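Local structure of flagellar regulatory protein C (Vibrio cholerae, 4QHS) at residues I70-C74 with A75-D79; N80-E83 with A84-G88; P215-P219 with N220-K224; R235-D238 with N239-R243. The protein probably works as a heptameric AAA+ ATPase that uses ATP to activate sigma-54-dependent transcription of flagellar genes. One frame throughout, in Å; residues are numbered along the deposited sequence.

Interaction 1 of 4, residues I70-C74 with A75-D79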
loop_
_atom_site.group_PDB
_atom_site.type_symbol
_atom_site.label_atom_id
_atom_site.label_comp_id
_atom_site.label_asym_id
_atom_site.label_seq_id
_atom_site.Cartn_x
_atom_site.Cartn_y
_atom_site.Cartn_z
ATOM N N ILE A 70 -10.480 35.137 -22.890
ATOM C CA ILE A 70 -9.500 34.302 -22.209
ATOM C C ILE A 70 -9.881 32.831 -22.367
ATOM O O ILE A 70 -11.002 32.446 -22.066
ATOM C CB ILE A 70 -9.405 34.655 -20.700
ATOM C CG1 ILE A 70 -9.143 36.153 -20.491
ATOM C CG2 ILE A 70 -8.358 33.791 -19.997
ATOM C CD1 ILE A 70 -7.775 36.632 -20.962
ATOM N N ALA A 71 -8.944 32.014 -22.832
ATOM C CA ALA A 71 -9.235 30.613 -23.115
ATOM C C ALA A 71 -8.277 29.677 -22.365
ATOM O O ALA A 71 -7.063 29.870 -22.398
ATOM C CB ALA A 71 -9.164 30.356 -24.632
ATOM N N ILE A 72 -8.823 28.672 -21.689
ATOM C CA ILE A 72 -8.005 27.611 -21.095
ATOM C C ILE A 72 -8.519 26.229 -21.526
ATOM O O ILE A 72 -9.724 25.999 -21.616
ATOM C CB ILE A 72 -7.969 27.716 -19.549
ATOM C CG1 ILE A 72 -7.272 26.501 -18.943
ATOM C CG2 ILE A 72 -9.372 27.849 -18.983
ATOM C CD1 ILE A 72 -6.811 26.708 -17.505
ATOM N N ASN A 73 -7.599 25.318 -21.829
ATOM C CA ASN A 73 -8.000 23.964 -22.176
ATOM C C ASN A 73 -7.795 23.028 -20.999
ATOM O O ASN A 73 -6.683 22.550 -20.738
ATOM C CB ASN A 73 -7.235 23.444 -23.392
ATOM C CG ASN A 73 -7.844 22.162 -23.951
ATOM O OD1 ASN A 73 -8.326 21.298 -23.209
ATOM N ND2 ASN A 73 -7.843 22.043 -25.267
ATOM N N CYS A 74 -8.899 22.761 -20.318
ATOM C CA CYS A 74 -8.937 21.902 -19.145
ATOM C C CYS A 74 -8.376 20.497 -19.358
ATOM O O CYS A 74 -8.114 19.795 -18.401
ATOM C CB CYS A 74 -10.383 21.803 -18.652
ATOM S SG CYS A 74 -11.187 23.420 -18.460
ATOM N N ALA A 75 -8.199 20.087 -20.607
ATOM C CA ALA A 75 -7.680 18.770 -20.897
ATOM C C ALA A 75 -6.221 18.840 -21.313
ATOM O O ALA A 75 -5.686 17.870 -21.832
ATOM C CB ALA A 75 -8.512 18.096 -22.008
ATOM N N ALA A 76 -5.575 19.984 -21.120
ATOM C CA ALA A 76 -4.228 20.120 -21.657
ATOM C C ALA A 76 -3.257 20.824 -20.723
ATOM O O ALA A 76 -2.122 21.092 -21.107
ATOM C CB ALA A 76 -4.269 20.836 -23.006
ATOM N N ILE A 77 -3.687 21.108 -19.500
ATOM C CA ILE A 77 -2.788 21.700 -18.508
ATOM C C ILE A 77 -1.934 20.625 -17.809
ATOM O O ILE A 77 -2.453 19.763 -17.098
ATOM C CB ILE A 77 -3.567 22.496 -17.457
ATOM C CG1 ILE A 77 -4.528 23.475 -18.141
ATOM C CG2 ILE A 77 -2.602 23.229 -16.528
ATOM C CD1 ILE A 77 -3.877 24.348 -19.188
ATOM N N PRO A 78 -0.617 20.663 -18.034
ATOM C CA PRO A 78 0.319 19.689 -17.460
ATOM C C PRO A 78 0.494 19.809 -15.950
ATOM O O PRO A 78 0.083 20.817 -15.356
ATOM C CB PRO A 78 1.641 20.015 -18.155
ATOM C CG PRO A 78 1.277 20.815 -19.348
ATOM C CD PRO A 78 0.060 21.581 -18.964
ATOM N N ASP A 79 1.084 18.767 -15.360
ATOM C CA ASP A 79 1.495 18.737 -13.955
ATOM C C ASP A 79 0.386 19.151 -12.986
ATOM O O ASP A 79 0.663 19.849 -12.019
ATOM C CB ASP A 79 2.711 19.647 -13.739
ATOM C CG ASP A 79 3.870 19.333 -14.682
ATOM O OD1 ASP A 79 4.165 18.145 -14.932
ATOM O OD2 ASP A 79 4.493 20.290 -15.181
HETATM O O HOH W 1 -5.683 19.606 -17.962
#

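Interaction 2 of 4, residues N80-E83 with A84-G88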
loop_
_atom_site.group_PDB
_atom_site.type_symbol
_atom_site.label_atom_id
_atom_site.label_comp_id
_atom_site.label_asym_id
_atom_site.label_seq_id
_atom_site.Cartn_x
_atom_site.Cartn_y
_atom_site.Cartn_z
ATOM N N ASN A 80 -0.854 18.746 -13.269
ATOM C CA ASN A 80 -2.029 19.067 -12.440
ATOM C C ASN A 80 -2.272 20.546 -12.096
ATOM O O ASN A 80 -2.848 20.853 -11.054
ATOM C CB ASN A 80 -1.964 18.292 -11.122
ATOM C CG ASN A 80 -3.329 17.837 -10.658
ATOM O OD1 ASN A 80 -4.148 17.388 -11.466
ATOM N ND2 ASN A 80 -3.595 17.966 -9.359
ATOM N N MET A 81 -1.876 21.455 -12.980
ATOM C CA MET A 81 -1.910 22.878 -12.657
ATOM C C MET A 81 -3.225 23.539 -12.986
ATOM O O MET A 81 -3.352 24.753 -12.812
ATOM C CB MET A 81 -0.785 23.606 -13.384
ATOM C CG MET A 81 0.574 23.295 -12.798
ATOM S SD MET A 81 0.714 24.060 -11.158
ATOM C CE MET A 81 0.713 25.801 -11.620
ATOM N N LEU A 82 -4.200 22.749 -13.439
ATOM C CA LEU A 82 -5.469 23.303 -13.929
ATOM C C LEU A 82 -6.146 24.187 -12.893
ATOM O O LEU A 82 -6.527 25.307 -13.191
ATOM C CB LEU A 82 -6.432 22.189 -14.336
ATOM C CG LEU A 82 -7.875 22.616 -14.665
ATOM C CD1 LEU A 82 -7.904 23.672 -15.785
ATOM C CD2 LEU A 82 -8.734 21.398 -15.067
ATOM N N GLU A 83 -6.292 23.663 -11.680
ATOM C CA GLU A 83 -6.925 24.397 -10.593
ATOM C C GLU A 83 -6.134 25.660 -10.249
ATOM O O GLU A 83 -6.720 26.732 -10.048
ATOM C CB GLU A 83 -7.074 23.499 -9.365
ATOM C CG GLU A 83 -7.635 24.181 -8.151
ATOM C CD GLU A 83 -8.047 23.177 -7.089
ATOM O OE1 GLU A 83 -8.639 22.133 -7.447
ATOM O OE2 GLU A 83 -7.782 23.422 -5.901
ATOM N N ALA A 84 -4.811 25.556 -10.212
ATOM C CA ALA A 84 -3.998 26.738 -9.914
ATOM C C ALA A 84 -4.126 27.797 -11.017
ATOM O O ALA A 84 -4.185 29.002 -10.742
ATOM C CB ALA A 84 -2.555 26.358 -9.721
ATOM N N THR A 85 -4.166 27.351 -12.265
ATOM C CA THR A 85 -4.269 28.277 -13.382
ATOM C C THR A 85 -5.625 28.978 -13.376
ATOM O O THR A 85 -5.707 30.189 -13.536
ATOM C CB THR A 85 -4.078 27.563 -14.705
ATOM O OG1 THR A 85 -5.025 26.499 -14.784
ATOM C CG2 THR A 85 -2.711 26.960 -14.758
ATOM N N LEU A 86 -6.685 28.215 -13.150
ATOM C CA LEU A 86 -8.039 28.774 -13.119
ATOM C C LEU A 86 -8.255 29.810 -12.013
ATOM O O LEU A 86 -8.767 30.910 -12.267
ATOM C CB LEU A 86 -9.069 27.649 -12.958
ATOM C CG LEU A 86 -9.714 27.196 -14.265
ATOM C CD1 LEU A 86 -10.668 26.026 -14.022
ATOM C CD2 LEU A 86 -10.432 28.360 -14.970
ATOM N N PHE A 87 -7.861 29.453 -10.790
ATOM C CA PHE A 87 -8.164 30.260 -9.612
ATOM C C PHE A 87 -7.015 31.146 -9.168
ATOM O O PHE A 87 -7.217 32.109 -8.428
ATOM C CB PHE A 87 -8.587 29.346 -8.461
ATOM C CG PHE A 87 -9.854 28.617 -8.739
ATOM C CD1 PHE A 87 -11.075 29.243 -8.581
ATOM C CD2 PHE A 87 -9.832 27.319 -9.203
ATOM C CE1 PHE A 87 -12.256 28.576 -8.864
ATOM C CE2 PHE A 87 -11.012 26.649 -9.481
ATOM C CZ PHE A 87 -12.220 27.279 -9.314
ATOM N N GLY A 88 -5.807 30.832 -9.619
ATOM C CA GLY A 88 -4.645 31.577 -9.188
ATOM C C GLY A 88 -4.301 31.119 -7.786
ATOM O O GLY A 88 -5.013 30.304 -7.204
HETATM O O HOH W 2 -3.509 23.080 -9.711
#

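Interaction 3 of 4, residues P215-P219 with N220-K224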
loop_
_atom_site.group_PDB
_atom_site.type_symbol
_atom_site.label_atom_id
_atom_site.label_comp_id
_atom_site.label_asym_id
_atom_site.label_seq_id
_atom_site.Cartn_x
_atom_site.Cartn_y
_atom_site.Cartn_z
ATOM N N PRO A 215 -5.201 27.835 -54.351
ATOM C CA PRO A 215 -6.331 26.953 -54.660
ATOM C C PRO A 215 -6.370 26.391 -56.063
ATOM O O PRO A 215 -5.604 25.464 -56.350
ATOM C CB PRO A 215 -7.536 27.857 -54.410
ATOM C CG PRO A 215 -7.088 28.748 -53.281
ATOM C CD PRO A 215 -5.571 28.659 -53.185
ATOM N N SER A 216 -7.252 26.929 -56.908
ATOM C CA SER A 216 -7.551 26.360 -58.227
ATOM C C SER A 216 -7.581 24.824 -58.165
ATOM O O SER A 216 -7.422 24.136 -59.181
ATOM C CB SER A 216 -6.540 26.848 -59.273
ATOM O OG SER A 216 -5.198 26.660 -58.849
ATOM N N ILE A 217 -7.672 24.330 -56.934
ATOM C CA ILE A 217 -7.610 22.923 -56.650
ATOM C C ILE A 217 -8.640 22.153 -57.449
ATOM O O ILE A 217 -9.817 22.304 -57.273
ATOM C CB ILE A 217 -7.773 22.708 -55.165
ATOM C CG1 ILE A 217 -8.388 21.373 -54.879
ATOM C CG2 ILE A 217 -8.693 23.715 -54.604
ATOM C CD1 ILE A 217 -9.531 21.506 -53.989
ATOM N N ALA A 218 -8.152 21.332 -58.353
ATOM C CA ALA A 218 -8.986 20.510 -59.178
ATOM C C ALA A 218 -10.278 20.189 -58.478
ATOM O O ALA A 218 -10.319 20.059 -57.277
ATOM C CB ALA A 218 -8.265 19.247 -59.550
ATOM N N PRO A 219 -11.330 20.054 -59.261
ATOM C CA PRO A 219 -12.649 19.722 -58.769
ATOM C C PRO A 219 -12.701 18.272 -58.430
ATOM O O PRO A 219 -13.523 17.857 -57.662
ATOM C CB PRO A 219 -13.516 19.946 -59.991
ATOM C CG PRO A 219 -12.751 20.821 -60.834
ATOM C CD PRO A 219 -11.373 20.401 -60.677
ATOM N N ASN A 220 -11.822 17.504 -59.028
ATOM C CA ASN A 220 -11.747 16.103 -58.745
ATOM C C ASN A 220 -11.185 15.893 -57.364
ATOM O O ASN A 220 -11.413 14.872 -56.759
ATOM C CB ASN A 220 -10.864 15.421 -59.772
ATOM C CG ASN A 220 -11.654 14.823 -60.899
ATOM O OD1 ASN A 220 -12.834 15.087 -61.039
ATOM N ND2 ASN A 220 -11.004 14.020 -61.716
ATOM N N ALA A 221 -10.444 16.880 -56.888
ATOM C CA ALA A 221 -9.892 16.873 -55.554
ATOM C C ALA A 221 -10.965 17.266 -54.580
ATOM O O ALA A 221 -11.062 16.731 -53.511
ATOM C CB ALA A 221 -8.750 17.825 -55.465
ATOM N N ILE A 222 -11.790 18.205 -54.975
ATOM C CA ILE A 222 -12.876 18.619 -54.137
ATOM C C ILE A 222 -13.785 17.449 -53.862
ATOM O O ILE A 222 -14.202 17.203 -52.763
ATOM C CB ILE A 222 -13.675 19.684 -54.820
ATOM C CG1 ILE A 222 -12.808 20.901 -55.045
ATOM C CG2 ILE A 222 -14.827 20.054 -53.984
ATOM C CD1 ILE A 222 -12.929 21.877 -53.992
ATOM N N THR A 223 -14.083 16.720 -54.902
ATOM C CA THR A 223 -15.012 15.643 -54.794
ATOM C C THR A 223 -14.406 14.613 -53.867
ATOM O O THR A 223 -15.070 14.020 -53.055
ATOM C CB THR A 223 -15.282 15.063 -56.196
ATOM O OG1 THR A 223 -16.021 16.007 -56.955
ATOM C CG2 THR A 223 -16.054 13.802 -56.120
ATOM N N LYS A 224 -13.111 14.424 -54.016
ATOM C CA LYS A 224 -12.368 13.492 -53.202
ATOM C C LYS A 224 -12.432 13.927 -51.772
ATOM O O LYS A 224 -12.649 13.143 -50.895
ATOM C CB LYS A 224 -10.938 13.488 -53.650
ATOM C CG LYS A 224 -10.076 12.531 -52.945
ATOM C CD LYS A 224 -9.237 11.848 -53.946
ATOM C CE LYS A 224 -7.887 11.578 -53.433
ATOM N NZ LYS A 224 -6.940 11.465 -54.534
#

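Interaction 4 of 4, residues R235-D238 with N239-R243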
loop_
_atom_site.group_PDB
_atom_site.type_symbol
_atom_site.label_atom_id
_atom_site.label_comp_id
_atom_site.label_asym_id
_atom_site.label_seq_id
_atom_site.Cartn_x
_atom_site.Cartn_y
_atom_site.Cartn_z
ATOM N N ARG A 235 -9.472 18.772 -37.749
ATOM C CA ARG A 235 -8.058 18.593 -37.545
ATOM C C ARG A 235 -7.469 17.706 -38.586
ATOM O O ARG A 235 -6.346 17.863 -38.949
ATOM C CB ARG A 235 -7.780 17.997 -36.175
ATOM C CG ARG A 235 -7.977 18.951 -35.061
ATOM C CD ARG A 235 -7.157 18.580 -33.891
ATOM N NE ARG A 235 -7.716 17.453 -33.198
ATOM C CZ ARG A 235 -8.122 17.484 -31.944
ATOM N NH1 ARG A 235 -8.048 18.588 -31.243
ATOM N NH2 ARG A 235 -8.608 16.404 -31.399
ATOM N N GLU A 236 -8.251 16.750 -39.037
ATOM C CA GLU A 236 -7.816 15.841 -40.056
ATOM C C GLU A 236 -7.753 16.608 -41.341
ATOM O O GLU A 236 -6.853 16.437 -42.098
ATOM C CB GLU A 236 -8.756 14.658 -40.176
ATOM C CG GLU A 236 -8.326 13.636 -41.165
ATOM C CD GLU A 236 -9.182 12.392 -41.164
ATOM O OE1 GLU A 236 -10.329 12.432 -40.755
ATOM O OE2 GLU A 236 -8.710 11.350 -41.582
ATOM N N LEU A 237 -8.709 17.481 -41.562
ATOM C CA LEU A 237 -8.778 18.228 -42.796
ATOM C C LEU A 237 -7.601 19.148 -42.874
ATOM O O LEU A 237 -6.979 19.267 -43.894
ATOM C CB LEU A 237 -10.077 19.006 -42.897
ATOM C CG LEU A 237 -10.224 19.954 -44.070
ATOM C CD1 LEU A 237 -10.203 19.177 -45.334
ATOM C CD2 LEU A 237 -11.496 20.693 -43.981
ATOM N N ASP A 238 -7.294 19.772 -41.765
ATOM C CA ASP A 238 -6.164 20.640 -41.707
ATOM C C ASP A 238 -4.944 19.870 -42.117
ATOM O O ASP A 238 -4.163 20.341 -42.889
ATOM C CB ASP A 238 -5.987 21.211 -40.322
ATOM C CG ASP A 238 -5.544 22.630 -40.345
ATOM O OD1 ASP A 238 -4.521 22.920 -40.954
ATOM O OD2 ASP A 238 -6.211 23.474 -39.751
ATOM N N ASN A 239 -4.800 18.669 -41.612
ATOM C CA ASN A 239 -3.688 17.852 -42.005
ATOM C C ASN A 239 -3.628 17.604 -43.496
ATOM O O ASN A 239 -2.592 17.731 -44.087
ATOM C CB ASN A 239 -3.708 16.521 -41.278
ATOM C CG ASN A 239 -2.929 16.544 -40.011
ATOM O OD1 ASN A 239 -2.524 17.580 -39.546
ATOM N ND2 ASN A 239 -2.722 15.391 -39.440
ATOM N N VAL A 240 -4.741 17.214 -44.083
ATOM C CA VAL A 240 -4.765 16.816 -45.458
ATOM C C VAL A 240 -4.439 18.007 -46.342
ATOM O O VAL A 240 -3.681 17.915 -47.268
ATOM C CB VAL A 240 -6.127 16.238 -45.793
ATOM C CG1 VAL A 240 -6.310 16.093 -47.259
ATOM C CG2 VAL A 240 -6.322 14.934 -45.107
ATOM N N VAL A 241 -5.008 19.145 -46.020
ATOM C CA VAL A 241 -4.782 20.326 -46.795
ATOM C C VAL A 241 -3.355 20.781 -46.745
ATOM O O VAL A 241 -2.785 21.101 -47.738
ATOM C CB VAL A 241 -5.672 21.443 -46.345
ATOM C CG1 VAL A 241 -5.348 22.669 -47.105
ATOM C CG2 VAL A 241 -7.087 21.077 -46.575
ATOM N N GLN A 242 -2.779 20.794 -45.568
ATOM C CA GLN A 242 -1.391 21.161 -45.405
ATOM C C GLN A 242 -0.470 20.210 -46.134
ATOM O O GLN A 242 0.460 20.622 -46.763
ATOM C CB GLN A 242 -1.028 21.147 -43.935
ATOM C CG GLN A 242 -0.703 22.461 -43.366
ATOM C CD GLN A 242 -0.218 22.368 -41.942
ATOM O OE1 GLN A 242 -0.981 22.541 -41.026
ATOM N NE2 GLN A 242 1.058 22.093 -41.757
ATOM N N ARG A 243 -0.748 18.931 -46.024
ATOM C CA ARG A 243 -0.019 17.934 -46.744
ATOM C C ARG A 243 -0.127 18.204 -48.233
ATOM O O ARG A 243 0.835 18.136 -48.955
ATOM C CB ARG A 243 -0.571 16.552 -46.415
ATOM C CG ARG A 243 0.157 15.414 -46.991
ATOM C CD ARG A 243 -0.553 14.142 -46.720
ATOM N NE ARG A 243 -0.667 13.898 -45.303
ATOM C CZ ARG A 243 -1.800 13.727 -44.650
ATOM N NH1 ARG A 243 -2.947 13.755 -45.270
ATOM N NH2 ARG A 243 -1.778 13.530 -43.366
#

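Interaction 1 of 4, residues I70-C74 with A75-D79
Asn73 grips the turn that follows it with both of its carbonyl oxygens. Asn73 OD1 accepts the N-H of Ala75 at 2.9 Å, closing an Asx turn, while Asn73 O takes Ala76 N at 2.8 Å to complete a type I beta turn; this second donor lies well above the carbonyl plane, 46° out of it. With CG anti to the backbone N (chi1 -168°), the amide folds forward over the turn, and Asn73 OD1 also comes to 3.4 Å from Ala75 CB. Asparagine suits the place because the short amide can place an acceptor near the N-H two residues on. A water extends the network: it donates to Cys74 O, at a doubtful 2.5 Å, and accepts from Ile77 N at 2.9 Å. Outside the polar core, Ile77 CG1 rests 3.5 Å from Asn73 O and meets Ile72 CD1 at 4.0 Å, the two isoleucine side chains crossing at about a right angle. Strand 69-73 is the outermost of the sheet within this chain, beside 112-116, whose end carries the Walker B acidic pair, and Asn73 touches Glu117 there. Ala75 O accepts a hydrogen bond from Arg171 NH2 of a second subunit. An asparagine whose amide is held by Ala75 N and packs on Glu117 is consistent with the glutamate switch of related activators, in which such a pair is thought to relay nucleotide state.

Interaction 2 of 4, residues N80-E83 with A84-G88
Met81 O receives Thr85 N at 2.8 Å, and the same i to i+4 step recurs from Leu82 O to Leu86 N and from Glu83 O to Phe87 N, making one short helix. Ahead of these bonds a water bridges Asn80 O and Ala84 N. Thr85 puts its hydroxyl between the backbone N and the carbonyl carbon (chi1 56°), from where OG1 donates back to Leu82 O; the modelled 2.5 Å is very short and its exact length uncertain. Met81, bent at chi2 and chi3, curls its terminal CE to 3.8 Å from Ala84 CB, a small side chain that lets the methionine lie over it. Leu82 and Leu86 run side by side in the same direction, their CD1 methyls 4.0 Å apart, and Leu82 carries on to Ile72. Glu83 lays CG 4.0 Å from Phe87 CD2, its carboxylate plane 89° from the ring, and Glu83 O sits at the ring's edge. Phe87 packs on Leu125 and Val132 of helix 123-135. Gly88, with positive phi, leaves the helix while its N still bonds Ala84 O. The helix leads toward the loop carrying the GAFTGA motif, the hallmark of sigma-54 activators, whose Phe94 touches Ala84.

Interaction 3 of 4, residues P215-P219 with N220-K224
Ile217 reaches forward over the first turn of helix 219-226. From CB, Ile217 CG1 leaves anti to the backbone N (chi1 152°, some way from the ideal) and meets Ala221 CB at 3.6 Å. One atom further, Ile217 CD1 turns to Ile222, standing 3.4 Å from its CD1 and 3.5 Å from its CG1. Both distances are tighter than ordinary van der Waals contact, which may be a feature of the model; the two isoleucine side chains cross at about a right angle. Ile222 in turn touches Glu196 of helix 195-208, and the pair thereby joins the loop to two helices of the AAA+ lid domain. Ala218 occupies the N-cap position. Having no polar side chain, it offers only its backbone: Ala218 O takes weak bonds from Ala221 N at 3.2 Å and Ile222 N at 3.3 Å. Proline is well suited to be the next residue, since N-H groups of the first turn have no carbonyl one turn earlier to bond, and the lack of one costs nothing there, while the ring restrains phi. Pro219 O accepts Thr223 N at 3.0 Å. Ala221, short enough to pack against Ile217 CG1, also touches Gln254 with its side chain.

Interaction 4 of 4, residues R235-D238 with N239-R243
Leu237 and Val241, one turn apart on helix 233-247 of the AAA+ lid, make the closely packed side of this contact. Leu237 has CG anti to its backbone N (chi1 174°), which swings CD1 along the helix to 3.9 Å from Val241 CG2; both side chains then lie on Leu202 of helix 195-208. Apolar branched residues fit here because this face is buried between helices. Beneath them the backbone bond from Val241 N to Leu237 O is 2.9 Å and almost straight, with an N-H...O angle of 171°. Val240 N makes the corresponding bond to Glu236 O. The partly exposed side is looser. Asp238 OD1 and Gln242 OE1 approach to only 3.6 Å; both are oxygens of acceptor groups, their flat groups are turned 87° to each other, and the backbone bond from Gln242 N to Asp238 O, at 3.0 Å, holds the two residues together. A third side serves the second subunit. Arg235, which probably corresponds to the sensor II arginine of related activators, forms a salt bridge with Glu172 of that subunit, and its backbone bonds to Gly48 of the P-loop. Asn239 ND2 donates to Tyr176 O of the second subunit, for which a short amide is well placed. Within the helix Arg243 N bonds Asn239 O. The long side chain of Arg243 bends at chi3, and while its NH2 bonds Asn179 O of the second subunit, Asn239 O stands 4.1 Å above the centre of one face of the Arg243 guanidinium.

In the fold
Interactions 1 and 2 form one continuous unit, their centres 9 Å apart: Ile72 CD1 comes within 3.3 Å of Thr85 OG1, and Ile77 CG2 within 3.5 Å of Leu82 N. A change at the Walker B edge could thus plausibly be passed to the helix before the GAFTGA loop. Interactions 3 and 4 belong to the lid, with centres 14 Å apart and nearest atoms about 8 Å apart. Although they lie in different parts of the chain, interactions 1 and 4 approach to about 7 Å at their nearest atoms. Both meet a second subunit; by family, Gly48 of the P-loop and the Walker B pair suggest that the ATP site is nearby. Residues 215-224 lie farthest from interaction 2, their centres about 46 Å apart.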